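Putative lipoprotein (Bacteroides fragilis, PDB 4GBS) probably binds haem as a lipid-anchored, all-beta member of the HmuY family. Local coordinates at residues 19-25 against 46-52; 26-30 against 194-198; 107-113 against 134-140. All coordinates share one frame. Residues are numbered along the deposited sequence.

Contact 1: 19-25 against 46-52; sequences GFITIDH and NLHTLQI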
loop_
_atom_site.group_PDB
_atom_site.type_symbol
_atom_site.label_atom_id
_atom_site.label_comp_id
_atom_site.label_asym_id
_atom_site.label_seq_id
_atom_site.Cartn_x
_atom_site.Cartn_y
_atom_site.Cartn_z
ATOM N N GLY A 19 -5.537 -10.338 -5.599
ATOM C CA GLY A 19 -4.154 -10.798 -5.660
ATOM C C GLY A 19 -3.397 -10.200 -6.828
ATOM O O GLY A 19 -3.675 -9.068 -7.235
ATOM N N PHE A 20 -2.449 -10.961 -7.392
ATOM C CA PHE A 20 -1.654 -10.526 -8.539
ATOM C C PHE A 20 -2.469 -10.826 -9.793
ATOM O O PHE A 20 -2.267 -11.841 -10.462
ATOM C CB PHE A 20 -0.260 -11.192 -8.528
ATOM C CG PHE A 20 0.686 -10.608 -7.495
ATOM C CD1 PHE A 20 0.548 -10.911 -6.144
ATOM C CD2 PHE A 20 1.717 -9.757 -7.876
ATOM C CE1 PHE A 20 1.419 -10.360 -5.189
ATOM C CE2 PHE A 20 2.600 -9.219 -6.919
ATOM C CZ PHE A 20 2.443 -9.522 -5.583
ATOM N N ILE A 21 -3.437 -9.930 -10.080
ATOM C CA ILE A 21 -4.407 -10.035 -11.173
ATOM C C ILE A 21 -3.707 -9.872 -12.556
ATOM O O ILE A 21 -4.249 -10.329 -13.562
ATOM C CB ILE A 21 -5.576 -9.027 -11.002
ATOM C CG1 ILE A 21 -5.101 -7.550 -10.950
ATOM C CG2 ILE A 21 -6.418 -9.392 -9.769
ATOM C CD1 ILE A 21 -6.220 -6.517 -11.112
ATOM N N THR A 22 -2.502 -9.270 -12.587
ATOM C CA THR A 22 -1.669 -9.117 -13.791
ATOM C C THR A 22 -0.195 -9.378 -13.405
ATOM O O THR A 22 0.297 -8.855 -12.398
ATOM C CB THR A 22 -1.862 -7.735 -14.438
ATOM O OG1 THR A 22 -3.251 -7.487 -14.664
ATOM C CG2 THR A 22 -1.075 -7.567 -15.733
ATOM N N ILE A 23 0.485 -10.217 -14.194
ATOM C CA ILE A 23 1.902 -10.552 -14.032
ATOM C C ILE A 23 2.544 -10.556 -15.421
ATOM O O ILE A 23 2.063 -11.245 -16.331
ATOM C CB ILE A 23 2.137 -11.892 -13.282
ATOM C CG1 ILE A 23 1.565 -11.858 -11.846
ATOM C CG2 ILE A 23 3.631 -12.224 -13.252
ATOM C CD1 ILE A 23 1.479 -13.195 -11.141
ATOM N N ASP A 24 3.613 -9.767 -15.580
ATOM C CA ASP A 24 4.412 -9.702 -16.802
ATOM C C ASP A 24 5.869 -9.883 -16.382
ATOM O O ASP A 24 6.547 -8.912 -16.029
ATOM C CB ASP A 24 4.163 -8.399 -17.596
ATOM C CG ASP A 24 4.881 -8.296 -18.938
ATOM O OD1 ASP A 24 5.686 -9.208 -19.265
ATOM O OD2 ASP A 24 4.634 -7.310 -19.665
ATOM N N HIS A 25 6.327 -11.153 -16.382
ATOM C CA HIS A 25 7.674 -11.556 -15.971
ATOM C C HIS A 25 8.754 -10.937 -16.865
ATOM O O HIS A 25 9.855 -10.662 -16.378
ATOM C CB HIS A 25 7.818 -13.084 -15.979
ATOM C CG HIS A 25 7.020 -13.788 -14.922
ATOM N ND1 HIS A 25 7.462 -13.853 -13.607
ATOM C CD2 HIS A 25 5.874 -14.501 -15.034
ATOM C CE1 HIS A 25 6.557 -14.570 -12.961
ATOM N NE2 HIS A 25 5.584 -14.982 -13.778
ATOM N N ASN A 46 3.715 -9.948 -1.171
ATOM C CA ASN A 46 5.075 -10.406 -1.345
ATOM C C ASN A 46 5.395 -10.307 -2.841
ATOM O O ASN A 46 4.922 -11.108 -3.655
ATOM C CB ASN A 46 5.261 -11.810 -0.770
ATOM C CG ASN A 46 6.694 -12.243 -0.649
ATOM O OD1 ASN A 46 7.548 -11.933 -1.486
ATOM N ND2 ASN A 46 6.965 -13.041 0.365
ATOM N N LEU A 47 6.161 -9.263 -3.189
ATOM C CA LEU A 47 6.592 -8.949 -4.543
ATOM C C LEU A 47 7.695 -9.907 -5.017
ATOM O O LEU A 47 7.898 -10.047 -6.221
ATOM C CB LEU A 47 7.085 -7.493 -4.594
ATOM C CG LEU A 47 6.018 -6.398 -4.426
ATOM C CD1 LEU A 47 6.657 -5.049 -4.274
ATOM C CD2 LEU A 47 5.044 -6.377 -5.590
ATOM N N HIS A 48 8.391 -10.572 -4.081
ATOM C CA HIS A 48 9.428 -11.550 -4.381
ATOM C C HIS A 48 8.817 -12.863 -4.867
ATOM O O HIS A 48 9.334 -13.455 -5.820
ATOM C CB HIS A 48 10.316 -11.822 -3.153
ATOM C CG HIS A 48 11.203 -10.687 -2.738
ATOM N ND1 HIS A 48 10.688 -9.540 -2.136
ATOM C CD2 HIS A 48 12.554 -10.596 -2.760
ATOM C CE1 HIS A 48 11.735 -8.780 -1.852
ATOM N NE2 HIS A 48 12.882 -9.373 -2.212
ATOM N N THR A 49 7.741 -13.336 -4.195
ATOM C CA THR A 49 7.096 -14.619 -4.516
ATOM C C THR A 49 5.783 -14.432 -5.313
ATOM O O THR A 49 5.210 -15.433 -5.757
ATOM C CB THR A 49 6.803 -15.419 -3.229
ATOM O OG1 THR A 49 5.912 -14.691 -2.384
ATOM C CG2 THR A 49 8.069 -15.796 -2.456
ATOM N N LEU A 50 5.318 -13.163 -5.503
ATOM C CA LEU A 50 4.070 -12.788 -6.199
ATOM C C LEU A 50 2.894 -13.500 -5.509
ATOM O O LEU A 50 2.070 -14.164 -6.144
ATOM C CB LEU A 50 4.125 -13.085 -7.714
ATOM C CG LEU A 50 5.326 -12.504 -8.454
ATOM C CD1 LEU A 50 5.291 -12.865 -9.914
ATOM C CD2 LEU A 50 5.416 -11.004 -8.280
ATOM N N GLN A 51 2.855 -13.354 -4.183
ATOM C CA GLN A 51 1.878 -13.963 -3.289
ATOM C C GLN A 51 1.253 -12.933 -2.343
ATOM O O GLN A 51 1.883 -11.939 -1.951
ATOM C CB GLN A 51 2.528 -15.083 -2.463
ATOM C CG GLN A 51 2.967 -16.301 -3.268
ATOM C CD GLN A 51 3.684 -17.319 -2.412
ATOM O OE1 GLN A 51 4.333 -16.992 -1.406
ATOM N NE2 GLN A 51 3.640 -18.578 -2.831
ATOM N N ILE A 52 -0.004 -13.210 -1.977
ATOM C CA ILE A 52 -0.882 -12.408 -1.129
ATOM C C ILE A 52 -1.295 -13.252 0.060
ATOM O O ILE A 52 -1.477 -14.463 -0.060
ATOM C CB ILE A 52 -2.092 -11.934 -2.007
ATOM C CG1 ILE A 52 -1.683 -10.793 -2.961
ATOM C CG2 ILE A 52 -3.381 -11.594 -1.238
ATOM C CD1 ILE A 52 -1.174 -9.556 -2.333
#

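Contact 2: 26-30 against 194-198; sequences ANHSG and YIYPY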
loop_
_atom_site.group_PDB
_atom_site.type_symbol
_atom_site.label_atom_id
_atom_site.label_comp_id
_atom_site.label_asym_id
_atom_site.label_seq_id
_atom_site.Cartn_x
_atom_site.Cartn_y
_atom_site.Cartn_z
ATOM N N ALA A 26 8.440 -10.717 -18.153
ATOM C CA ALA A 26 9.364 -10.131 -19.121
ATOM C C ALA A 26 9.656 -8.660 -18.790
ATOM O O ALA A 26 10.825 -8.275 -18.719
ATOM C CB ALA A 26 8.793 -10.252 -20.527
ATOM N N ASN A 27 8.600 -7.860 -18.553
ATOM C CA ASN A 27 8.701 -6.427 -18.264
ATOM C C ASN A 27 8.953 -6.121 -16.789
ATOM O O ASN A 27 9.124 -4.948 -16.441
ATOM C CB ASN A 27 7.424 -5.719 -18.693
ATOM C CG ASN A 27 7.654 -4.856 -19.885
ATOM O OD1 ASN A 27 8.776 -4.450 -20.166
ATOM N ND2 ASN A 27 6.611 -4.659 -20.664
ATOM N N HIS A 28 8.982 -7.161 -15.923
ATOM C CA HIS A 28 9.153 -7.075 -14.453
ATOM C C HIS A 28 8.050 -6.184 -13.860
ATOM O O HIS A 28 8.313 -5.309 -13.033
ATOM C CB HIS A 28 10.553 -6.559 -14.053
ATOM C CG HIS A 28 11.668 -7.397 -14.565
ATOM N ND1 HIS A 28 12.069 -8.542 -13.904
ATOM C CD2 HIS A 28 12.438 -7.226 -15.661
ATOM C CE1 HIS A 28 13.070 -9.031 -14.616
ATOM N NE2 HIS A 28 13.325 -8.275 -15.685
ATOM N N SER A 29 6.821 -6.382 -14.347
ATOM C CA SER A 29 5.677 -5.579 -13.946
ATOM C C SER A 29 4.486 -6.461 -13.558
ATOM O O SER A 29 4.513 -7.687 -13.737
ATOM C CB SER A 29 5.283 -4.625 -15.076
ATOM O OG SER A 29 4.657 -5.253 -16.185
ATOM N N GLY A 30 3.464 -5.814 -13.014
ATOM C CA GLY A 30 2.230 -6.472 -12.626
ATOM C C GLY A 30 1.249 -5.543 -11.945
ATOM O O GLY A 30 1.523 -4.347 -11.761
ATOM N N TYR A 194 2.835 -2.108 -10.427
ATOM C CA TYR A 194 4.194 -2.065 -9.904
ATOM C C TYR A 194 5.225 -2.433 -10.981
ATOM O O TYR A 194 4.890 -2.985 -12.022
ATOM C CB TYR A 194 4.343 -3.016 -8.681
ATOM C CG TYR A 194 4.201 -4.487 -9.021
ATOM C CD1 TYR A 194 5.300 -5.239 -9.442
ATOM C CD2 TYR A 194 2.977 -5.136 -8.901
ATOM C CE1 TYR A 194 5.169 -6.583 -9.787
ATOM C CE2 TYR A 194 2.843 -6.491 -9.207
ATOM C CZ TYR A 194 3.937 -7.207 -9.669
ATOM O OH TYR A 194 3.789 -8.527 -10.034
ATOM N N ILE A 195 6.480 -2.108 -10.698
ATOM C CA ILE A 195 7.692 -2.517 -11.401
ATOM C C ILE A 195 8.560 -3.164 -10.356
ATOM O O ILE A 195 8.962 -2.478 -9.418
ATOM C CB ILE A 195 8.455 -1.417 -12.197
ATOM C CG1 ILE A 195 7.578 -0.732 -13.245
ATOM C CG2 ILE A 195 9.749 -2.005 -12.810
ATOM C CD1 ILE A 195 8.186 0.584 -13.799
ATOM N N TYR A 196 8.804 -4.473 -10.465
ATOM C CA TYR A 196 9.669 -5.133 -9.516
ATOM C C TYR A 196 10.394 -6.275 -10.210
ATOM O O TYR A 196 9.747 -7.176 -10.755
ATOM C CB TYR A 196 8.937 -5.625 -8.243
ATOM C CG TYR A 196 9.902 -6.251 -7.259
ATOM C CD1 TYR A 196 10.735 -5.461 -6.472
ATOM C CD2 TYR A 196 10.038 -7.634 -7.169
ATOM C CE1 TYR A 196 11.710 -6.029 -5.655
ATOM C CE2 TYR A 196 10.979 -8.214 -6.319
ATOM C CZ TYR A 196 11.808 -7.406 -5.556
ATOM O OH TYR A 196 12.724 -7.964 -4.699
ATOM N N PRO A 197 11.750 -6.250 -10.164
ATOM C CA PRO A 197 12.604 -5.243 -9.506
ATOM C C PRO A 197 12.844 -4.024 -10.402
ATOM O O PRO A 197 13.071 -4.181 -11.597
ATOM C CB PRO A 197 13.910 -6.011 -9.228
ATOM C CG PRO A 197 13.714 -7.423 -9.780
ATOM C CD PRO A 197 12.571 -7.322 -10.745
ATOM N N TYR A 198 12.754 -2.809 -9.824
ATOM C CA TYR A 198 12.991 -1.561 -10.546
ATOM C C TYR A 198 14.499 -1.262 -10.603
ATOM O O TYR A 198 15.167 -1.196 -9.576
ATOM C CB TYR A 198 12.220 -0.357 -9.940
ATOM C CG TYR A 198 12.765 0.985 -10.398
ATOM C CD1 TYR A 198 12.568 1.434 -11.702
ATOM C CD2 TYR A 198 13.545 1.770 -9.550
ATOM C CE1 TYR A 198 13.138 2.625 -12.153
ATOM C CE2 TYR A 198 14.106 2.974 -9.986
ATOM C CZ TYR A 198 13.894 3.400 -11.286
ATOM O OH TYR A 198 14.443 4.589 -11.710
#

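Contact 3: 107-113 against 134-140; sequences VADEWTT and PSDFNPE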
loop_
_atom_site.group_PDB
_atom_site.type_symbol
_atom_site.label_atom_id
_atom_site.label_comp_id
_atom_site.label_asym_id
_atom_site.label_seq_id
_atom_site.Cartn_x
_atom_site.Cartn_y
_atom_site.Cartn_z
ATOM N N VAL A 107 11.836 7.358 3.291
ATOM C CA VAL A 107 11.181 7.415 4.587
ATOM C C VAL A 107 10.863 6.011 5.086
ATOM O O VAL A 107 10.163 5.237 4.418
ATOM C CB VAL A 107 9.911 8.278 4.494
ATOM C CG1 VAL A 107 9.228 8.416 5.853
ATOM C CG2 VAL A 107 10.233 9.648 3.901
ATOM N N ALA A 108 11.384 5.703 6.280
ATOM C CA ALA A 108 11.145 4.427 6.942
ATOM C C ALA A 108 9.810 4.462 7.680
ATOM O O ALA A 108 9.213 5.527 7.805
ATOM C CB ALA A 108 12.287 4.120 7.902
ATOM N N ASP A 109 9.340 3.305 8.151
ATOM C CA ASP A 109 8.117 3.223 8.938
ATOM C C ASP A 109 8.285 3.875 10.275
ATOM O O ASP A 109 9.392 3.922 10.821
ATOM C CB ASP A 109 7.668 1.767 9.166
ATOM C CG ASP A 109 7.156 1.021 7.956
ATOM O OD1 ASP A 109 7.420 1.471 6.821
ATOM O OD2 ASP A 109 6.503 -0.020 8.143
ATOM N N GLU A 110 7.173 4.331 10.824
ATOM C CA GLU A 110 7.114 4.903 12.166
ATOM C C GLU A 110 6.270 4.010 13.038
ATOM O O GLU A 110 5.357 3.349 12.552
ATOM C CB GLU A 110 6.556 6.335 12.132
ATOM C CG GLU A 110 7.521 7.338 11.510
ATOM C CD GLU A 110 6.943 8.714 11.248
ATOM O OE1 GLU A 110 5.828 8.985 11.745
ATOM O OE2 GLU A 110 7.597 9.516 10.543
ATOM N N TRP A 111 6.590 3.958 14.310
ATOM C CA TRP A 111 5.808 3.200 15.274
ATOM C C TRP A 111 4.683 4.112 15.742
ATOM O O TRP A 111 4.944 5.238 16.187
ATOM C CB TRP A 111 6.688 2.680 16.418
ATOM C CG TRP A 111 5.918 1.940 17.470
ATOM C CD1 TRP A 111 5.544 2.413 18.695
ATOM C CD2 TRP A 111 5.311 0.643 17.335
ATOM N NE1 TRP A 111 4.805 1.462 19.362
ATOM C CE2 TRP A 111 4.643 0.367 18.549
ATOM C CE3 TRP A 111 5.322 -0.339 16.332
ATOM C CZ2 TRP A 111 3.988 -0.848 18.781
ATOM C CZ3 TRP A 111 4.682 -1.544 16.569
ATOM C CH2 TRP A 111 4.004 -1.780 17.769
ATOM N N THR A 112 3.431 3.664 15.549
ATOM C CA THR A 112 2.242 4.454 15.868
ATOM C C THR A 112 1.329 3.733 16.846
ATOM O O THR A 112 1.274 2.501 16.858
ATOM C CB THR A 112 1.456 4.770 14.571
ATOM O OG1 THR A 112 0.917 3.554 14.007
ATOM C CG2 THR A 112 2.303 5.540 13.538
ATOM N N THR A 113 0.598 4.507 17.651
ATOM C CA THR A 113 -0.379 3.969 18.595
ATOM C C THR A 113 -1.741 4.610 18.334
ATOM O O THR A 113 -2.724 4.236 18.971
ATOM C CB THR A 113 0.064 4.179 20.049
ATOM O OG1 THR A 113 0.352 5.560 20.263
ATOM C CG2 THR A 113 1.257 3.331 20.431
ATOM N N PRO A 134 -1.362 -0.754 18.133
ATOM C CA PRO A 134 0.043 -0.316 18.107
ATOM C C PRO A 134 0.667 -0.979 16.876
ATOM O O PRO A 134 0.540 -2.208 16.698
ATOM C CB PRO A 134 0.600 -0.777 19.465
ATOM C CG PRO A 134 -0.532 -1.478 20.163
ATOM C CD PRO A 134 -1.570 -1.807 19.146
ATOM N N SER A 135 1.183 -0.165 15.949
ATOM C CA SER A 135 1.640 -0.715 14.687
ATOM C C SER A 135 2.664 0.142 13.991
ATOM O O SER A 135 2.694 1.352 14.178
ATOM C CB SER A 135 0.427 -0.846 13.756
ATOM O OG SER A 135 0.750 -1.251 12.437
ATOM N N ASP A 136 3.442 -0.490 13.103
ATOM C CA ASP A 136 4.306 0.200 12.155
ATOM C C ASP A 136 3.434 0.828 11.112
ATOM O O ASP A 136 2.351 0.299 10.802
ATOM C CB ASP A 136 5.338 -0.742 11.509
ATOM C CG ASP A 136 6.597 -0.999 12.302
ATOM O OD1 ASP A 136 6.845 -0.264 13.272
ATOM O OD2 ASP A 136 7.404 -1.837 11.869
ATOM N N PHE A 137 3.882 1.946 10.561
ATOM C CA PHE A 137 3.133 2.669 9.553
ATOM C C PHE A 137 4.092 3.439 8.654
ATOM O O PHE A 137 4.977 4.127 9.174
ATOM C CB PHE A 137 2.140 3.606 10.255
ATOM C CG PHE A 137 1.436 4.593 9.350
ATOM C CD1 PHE A 137 0.424 4.173 8.489
ATOM C CD2 PHE A 137 1.756 5.946 9.389
ATOM C CE1 PHE A 137 -0.232 5.090 7.663
ATOM C CE2 PHE A 137 1.094 6.863 8.568
ATOM C CZ PHE A 137 0.108 6.429 7.709
ATOM N N ASN A 138 3.939 3.320 7.316
ATOM C CA ASN A 138 4.780 4.092 6.415
ATOM C C ASN A 138 4.026 5.334 6.000
ATOM O O ASN A 138 3.068 5.223 5.229
ATOM C CB ASN A 138 5.267 3.314 5.194
ATOM C CG ASN A 138 6.478 4.003 4.592
ATOM O OD1 ASN A 138 6.369 4.963 3.843
ATOM N ND2 ASN A 138 7.663 3.623 5.016
ATOM N N PRO A 139 4.404 6.525 6.518
ATOM C CA PRO A 139 3.655 7.743 6.153
ATOM C C PRO A 139 3.882 8.177 4.707
ATOM O O PRO A 139 3.091 8.961 4.182
ATOM C CB PRO A 139 4.212 8.798 7.118
ATOM C CG PRO A 139 5.588 8.310 7.480
ATOM C CD PRO A 139 5.503 6.816 7.475
ATOM N N GLU A 140 4.961 7.693 4.077
ATOM C CA GLU A 140 5.318 8.109 2.733
ATOM C C GLU A 140 4.472 7.360 1.700
ATOM O O GLU A 140 3.884 8.021 0.850
ATOM C CB GLU A 140 6.827 7.904 2.466
ATOM C CG GLU A 140 7.371 8.626 1.234
ATOM C CD GLU A 140 7.543 10.131 1.320
ATOM O OE1 GLU A 140 7.091 10.736 2.319
ATOM O OE2 GLU A 140 8.186 10.702 0.409
HETATM O O HOH W 1 9.324 1.364 13.002
#

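Contact 1: 19-25 against 46-52
Apolar side-chain packing, without a single hydrogen bond between the segments, lays the outermost strand 19-24 of the large antiparallel sheet against the turn that joins strands 43-46 and 51-54 of a second sheet. Phe20 is the centrepiece. Its ring lies on the backbone of Leu50, whose CA sits 3.7 Å from the ring centroid and 12° off the normal, a CH-pi contact over the face. Round the same ring gather Leu50 CD2, 3.6 Å from Phe20 CE2, Leu47 CD2 at the edge, 4.0 Å from Phe20 CE2, and Ile52 CG1, 3.8 Å from Phe20 CE1. The other methyl of Leu50, CD1, reaches Ile23 CG2 at 3.8 Å and His25 CE1 at 3.7 Å, so Leu50 touches Phe20 and Ile23 of the edge strand and His25 just beyond it. Gly19 CA comes within 3.7 Å of Ile52 CG1. The turn under Phe20 is bonded internally: Asn46 OD1 accepts from Thr49 N at 3.1 Å, an Asx motif, while Asn46 O receives Gln51 N at 3.1 Å and, weakly, Leu50 N at 2.8 Å. Leu50, at phi 57° and psi 50°, takes the left-handed conformation of the first bulge position. Tyr194 of strand 189-195 also packs against Leu47 and Leu50. This is an edge strand packed on a beta-hairpin turn closed by a G1 beta bulge.

Contact 2: 26-30 against 194-198
Three backbone hydrogen bonds carry this contact, which pairs the start of strand 29-35 with the end of strand 189-195 in the large antiparallel sheet. Gly30 and Tyr194 form a hydrogen-bonded pair: Tyr194 N gives to Gly30 O at 2.9 Å, and Gly30 N returns a weak bond to Tyr194 O at 3.3 Å. One step on, Ser29 and Ile195 make a non-hydrogen-bonded pair, their CA atoms 4.5 Å apart, and the ladder ends with Tyr196 N to His28 O at 2.7 Å. Two CA-H...O contacts fill the gaps, Ile195 CA to His28 O and Ser29 CA to Tyr194 O, both 3.3 Å. Aromatic packing adds to this at Gly30, whose CA lies 3.8 Å from the centroid of the Tyr194 ring, over its face. The phenol thus folds back across the strand partner, and a CB on Gly30 would clash with Tyr194 OH. Beyond the paired strands, His28 ND1 touches Pro197 CD at 3.4 Å, next to the cis peptide bond between Tyr196 and Pro197. Tyr196 OH is hydrogen-bonded to Thr171 OG1. Strand 172-179 flanks strand 189-195 on its other edge. A tyrosine ring laid over a cross-strand glycine marks this antiparallel pairing, which joins the second and the last strand of the chain.

Contact 3: 107-113 against 134-140
Val107, Asp109 and Trp111 lose most surface here, and they mark out three zones of one antiparallel pairing. At Val107 the strands have parted and side chains span the gap: Val107 CG1 packs on Pro139 CG at 4.0 Å, Val107 CG2 comes within 3.7 Å of Glu140 OE1, while Glu140 OE2 is hydrogen-bonded to Glu86 N, and the carbonyl Val107 O takes a hydrogen bond from Asn138 ND2 at 3.0 Å. The same amide nitrogen gives a second bond, 2.8 Å long, to Asp109 OD1, so Asn138 bridges the place where strand 107-112 is interrupted. Asp109 OD1 is also bound by Thr79 OG1 of strand 76-79. Its other oxygen, Asp109 OD2, lies 4.2 Å from Asp136 OD2, and a water links Asp136 OD1 at 3.0 Å to Asp109 O, weakly, at 3.4 Å. Regular pairing follows. Glu110 with Phe137 and Thr112 with Ser135 exchange backbone bonds, each 2.8 Å from N to O in both directions, and Thr112 OG1 gives a further one to Ser135 O at 2.8 Å. Trp111, in the non-hydrogen-bonded pair between them, lays its indole over the neighbouring strand: Ser135 N lies over one face, Trp111 CZ2 meets Pro134 CB at 3.5 Å, and Asp136 OD1 is near the ring edge. Such a ladder, continued past a strand break by an asparagine side chain, joins neighbouring strands 107-112 and 131-137 of the large antiparallel sheet.

How the contacts relate
Contacts 1 and 2 form one continuous patch, their centres 10 Å apart. Strands 19-24 and 29-35 are sheet neighbours, with a probable hydrogen bond of 2.9 Å from Asp24 N to Ser29 O. Tyr194 belongs to both settings: its OH lies 3.2 Å from Phe20 CD2, while its ring rests on Gly30. The rings of Tyr196 and His48 also meet. Contact 3 is remote, its centre 24 Å from that of contact 1 and 26 Å from that of contact 2, across the centre of the chain, yet it belongs to the same large sheet. In sequence it falls between the two segments of contact 2. These contacts by themselves give no position for a haem site.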